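Local coordinates for pyridoxal phosphate homeostasis protein (Bifidobacterium adolescentis ATCC 15703, PDB 3CPG) that probably binds pyridoxal 5'-phosphate and takes part in keeping the cellular level of this cofactor in balance, at residues 78-83 with 121-126. Residues are numbered along the deposited sequence; the frame is centred on the assembly and turned at random.
Sequences NRPQEV and GQLQSN
N78 and G121 meet backbone to backbone, with a single apolar touch between P80 and L123 alongside, where two neighbouring beta-alpha loops leave the C-terminal ends of parallel strands 75-77 and 113-119 in the TIM barrel. The CA of G121 comes 3.2 Å from N78 O and makes a CH...O contact there, with an angle of 134° at the hydrogen. The glycine sets its bare CA against that carbonyl, and the backbones approach directly, the CA atoms of N78 and G121 lying 3.8 Å apart. The amide of N78 also borders the glycine, its OD1 3.8 Å from G121 CA.

A water ties the loops together just beyond. It donates to N78 O at 2.8 Å and to Q122 O at 2.7 Å. Further along, the ring of P80, in the first turn of helix 80-96, meets one methyl of L123 obliquely, CG to CD1 at 3.9 Å. With CG anti to the backbone N (chi1 177°), beside the carbonyl carbon, L123 brings the end of its side chain nearer P80 than its CB direction suggests; this side chain also touches I128 and I138, while P80 continues onto V131.

R79, at the N-cap position, opens helix 80-96: its O accepts from E82 N and V83 N.

The nearest side-chain atoms of N78 and K57, the predicted pyridoxal phosphate lysine, which carries no cofactor here, are about 4 Å apart. Beside this probable cofactor pocket, the carbonyls of N78 and Q122, both acceptors, cannot pair with each other, so the water donating to both supplies the link between the loops.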
ATOM      1  N   ASN A  78      -7.419   1.498  -5.443  1.00  4.96           N
ATOM      2  CA  ASN A  78      -6.815   1.092  -6.707  1.00  7.75           C
ATOM      3  C   ASN A  78      -6.927   2.158  -7.788  1.00  8.68           C
ATOM      4  O   ASN A  78      -5.960   2.438  -8.499  1.00 10.33           O
ATOM      5  CB  ASN A  78      -7.467  -0.194  -7.220  1.00  8.16           C
ATOM      6  CG  ASN A  78      -6.713  -1.435  -6.803  1.00 10.45           C
ATOM      7  OD1 ASN A  78      -6.142  -2.141  -7.639  1.00 13.76           O
ATOM      8  ND2 ASN A  78      -6.698  -1.708  -5.507  1.00  8.35           N
ATOM      9  N   ARG A  79      -8.108   2.754  -7.912  1.00  7.83           N
ATOM     10  CA  ARG A  79      -8.345   3.749  -8.950  1.00  8.27           C
ATOM     11  C   ARG A  79      -8.441   5.189  -8.467  1.00  7.67           C
ATOM     12  O   ARG A  79      -9.110   5.481  -7.478  1.00  7.97           O
ATOM     13  CB  ARG A  79      -9.630   3.408  -9.711  1.00  9.34           C
ATOM     14  CG  ARG A  79      -9.656   2.020 -10.333  1.00 14.05           C
ATOM     15  CD  ARG A  79     -10.914   1.824 -11.161  1.00 16.71           C
ATOM     16  NE  ARG A  79     -12.125   2.013 -10.367  1.00 20.21           N
ATOM     17  CZ  ARG A  79     -13.355   2.036 -10.871  1.00 22.90           C
ATOM     18  NH1 ARG A  79     -13.542   1.881 -12.175  1.00 24.21           N
ATOM     19  NH2 ARG A  79     -14.400   2.215 -10.072  1.00 22.49           N
ATOM     20  N   PRO A  80      -7.769   6.115  -9.172  1.00  7.86           N
ATOM     21  CA  PRO A  80      -7.805   7.528  -8.795  1.00  7.48           C
ATOM     22  C   PRO A  80      -9.233   8.070  -8.736  1.00  6.67           C
ATOM     23  O   PRO A  80      -9.535   8.936  -7.919  1.00  9.12           O
ATOM     24  CB  PRO A  80      -6.978   8.195  -9.891  1.00  8.34           C
ATOM     25  CG  PRO A  80      -5.945   7.160 -10.192  1.00  7.89           C
ATOM     26  CD  PRO A  80      -6.759   5.878 -10.222  1.00  8.10           C
ATOM     27  N   GLN A  81     -10.111   7.556  -9.595  1.00  8.62           N
ATOM     28  CA  GLN A  81     -11.499   8.016  -9.622  1.00  9.09           C
ATOM     29  C   GLN A  81     -12.205   7.692  -8.313  1.00  8.62           C
ATOM     30  O   GLN A  81     -13.076   8.441  -7.868  1.00  9.19           O
ATOM     31  CB  GLN A  81     -12.268   7.377 -10.781  1.00 12.31           C
ATOM     32  CG  GLN A  81     -11.505   7.346 -12.094  1.00 18.27           C
ATOM     33  CD  GLN A  81     -10.791   6.023 -12.314  1.00 21.22           C
ATOM     34  OE1 GLN A  81     -11.429   4.968 -12.388  1.00 25.96           O
ATOM     35  NE2 GLN A  81      -9.467   6.069 -12.423  1.00 11.26           N
ATOM     36  N   GLU A  82     -11.842   6.571  -7.698  1.00  8.55           N
ATOM     37  CA  GLU A  82     -12.454   6.202  -6.429  1.00  7.15           C
ATOM     38  C   GLU A  82     -11.848   7.054  -5.325  1.00  7.07           C
ATOM     39  O   GLU A  82     -12.507   7.363  -4.334  1.00  7.18           O
ATOM     40  CB  GLU A  82     -12.249   4.712  -6.136  1.00  8.60           C
ATOM     41  CG  GLU A  82     -13.076   3.804  -7.034  1.00 10.41           C
ATOM     42  CD  GLU A  82     -13.123   2.377  -6.529  1.00 14.12           C
ATOM     43  OE1 GLU A  82     -13.504   2.179  -5.357  1.00 12.22           O
ATOM     44  OE2 GLU A  82     -12.780   1.454  -7.300  1.00 19.16           O
ATOM     45  N   VAL A  83     -10.588   7.441  -5.495  1.00  7.01           N
ATOM     46  CA  VAL A  83      -9.941   8.293  -4.508  1.00  6.78           C
ATOM     47  C   VAL A  83     -10.703   9.615  -4.479  1.00  8.25           C
ATOM     48  O   VAL A  83     -11.097  10.096  -3.417  1.00  9.98           O
ATOM     49  CB  VAL A  83      -8.461   8.569  -4.876  1.00  6.78           C
ATOM     50  CG1 VAL A  83      -7.886   9.653  -3.971  1.00  6.14           C
ATOM     51  CG2 VAL A  83      -7.649   7.294  -4.736  1.00  6.67           C
ATOM     52  N   GLY A 121      -3.165   0.942  -6.923  1.00  5.09           N
ATOM     53  CA  GLY A 121      -3.450   0.515  -8.284  1.00  5.84           C
ATOM     54  C   GLY A 121      -2.572   1.309  -9.239  1.00  5.26           C
ATOM     55  O   GLY A 121      -1.961   2.299  -8.833  1.00  6.66           O
ATOM     56  N   GLN A 122      -2.501   0.892 -10.501  1.00  6.52           N
ATOM     57  CA  GLN A 122      -1.666   1.594 -11.471  1.00  8.17           C
ATOM     58  C   GLN A 122      -2.135   3.035 -11.649  1.00  7.83           C
ATOM     59  O   GLN A 122      -3.332   3.310 -11.712  1.00  7.50           O
ATOM     60  CB  GLN A 122      -1.671   0.860 -12.815  1.00 11.57           C
ATOM     61  CG  GLN A 122      -1.118  -0.571 -12.763  1.00 14.42           C
ATOM     62  CD  GLN A 122       0.235  -0.676 -12.070  1.00 17.58           C
ATOM     63  OE1 GLN A 122       0.312  -0.938 -10.870  1.00 18.56           O
ATOM     64  NE2 GLN A 122       1.305  -0.467 -12.825  1.00 18.71           N
ATOM     65  N   LEU A 123      -1.175   3.949 -11.734  1.00  7.26           N
ATOM     66  CA  LEU A 123      -1.470   5.372 -11.864  1.00  6.41           C
ATOM     67  C   LEU A 123      -1.208   5.937 -13.254  1.00  6.84           C
ATOM     68  O   LEU A 123      -0.056   6.071 -13.675  1.00  7.68           O
ATOM     69  CB  LEU A 123      -0.645   6.151 -10.835  1.00  5.81           C
ATOM     70  CG  LEU A 123      -0.743   7.679 -10.841  1.00  5.94           C
ATOM     71  CD1 LEU A 123      -2.194   8.113 -10.672  1.00  6.02           C
ATOM     72  CD2 LEU A 123       0.122   8.232  -9.714  1.00  6.57           C
ATOM     73  N   GLN A 124      -2.283   6.259 -13.966  1.00  6.31           N
ATOM     74  CA  GLN A 124      -2.161   6.839 -15.296  1.00  7.34           C
ATOM     75  C   GLN A 124      -1.585   8.234 -15.072  1.00  6.20           C
ATOM     76  O   GLN A 124      -1.988   8.936 -14.147  1.00  6.01           O
ATOM     77  CB  GLN A 124      -3.532   6.915 -15.972  1.00  6.06           C
ATOM     78  CG  GLN A 124      -3.488   7.380 -17.414  1.00  9.45           C
ATOM     79  CD  GLN A 124      -4.796   7.124 -18.136  1.00 10.45           C
ATOM     80  OE1 GLN A 124      -5.198   5.976 -18.321  1.00 13.07           O
ATOM     81  NE2 GLN A 124      -5.469   8.194 -18.543  1.00  9.66           N
ATOM     82  N   SER A 125      -0.636   8.629 -15.916  1.00  6.20           N
ATOM     83  CA  SER A 125       0.035   9.917 -15.771  1.00  6.40           C
ATOM     84  C   SER A 125      -0.848  11.157 -15.629  1.00  6.11           C
ATOM     85  O   SER A 125      -0.568  12.028 -14.804  1.00  6.93           O
ATOM     86  CB  SER A 125       1.011  10.119 -16.933  1.00  6.80           C
ATOM     87  OG  SER A 125       1.989   9.091 -16.950  1.00 12.84           O
ATOM     88  N   ASN A 126      -1.909  11.248 -16.421  1.00  5.88           N
ATOM     89  CA  ASN A 126      -2.765  12.421 -16.335  1.00  7.34           C
ATOM     90  C   ASN A 126      -3.699  12.402 -15.129  1.00  7.10           C
ATOM     91  O   ASN A 126      -4.546  13.276 -14.987  1.00  7.94           O
ATOM     92  CB  ASN A 126      -3.553  12.610 -17.645  1.00  7.89           C
ATOM     93  CG  ASN A 126      -4.590  11.526 -17.886  1.00  7.57           C
ATOM     94  OD1 ASN A 126      -4.482  10.412 -17.380  1.00 10.13           O
ATOM     95  ND2 ASN A 126      -5.598  11.852 -18.691  1.00 11.13           N
TER
HETATM   96  O   HOH W   1      -5.728   2.205 -11.289  1.00 10.14           O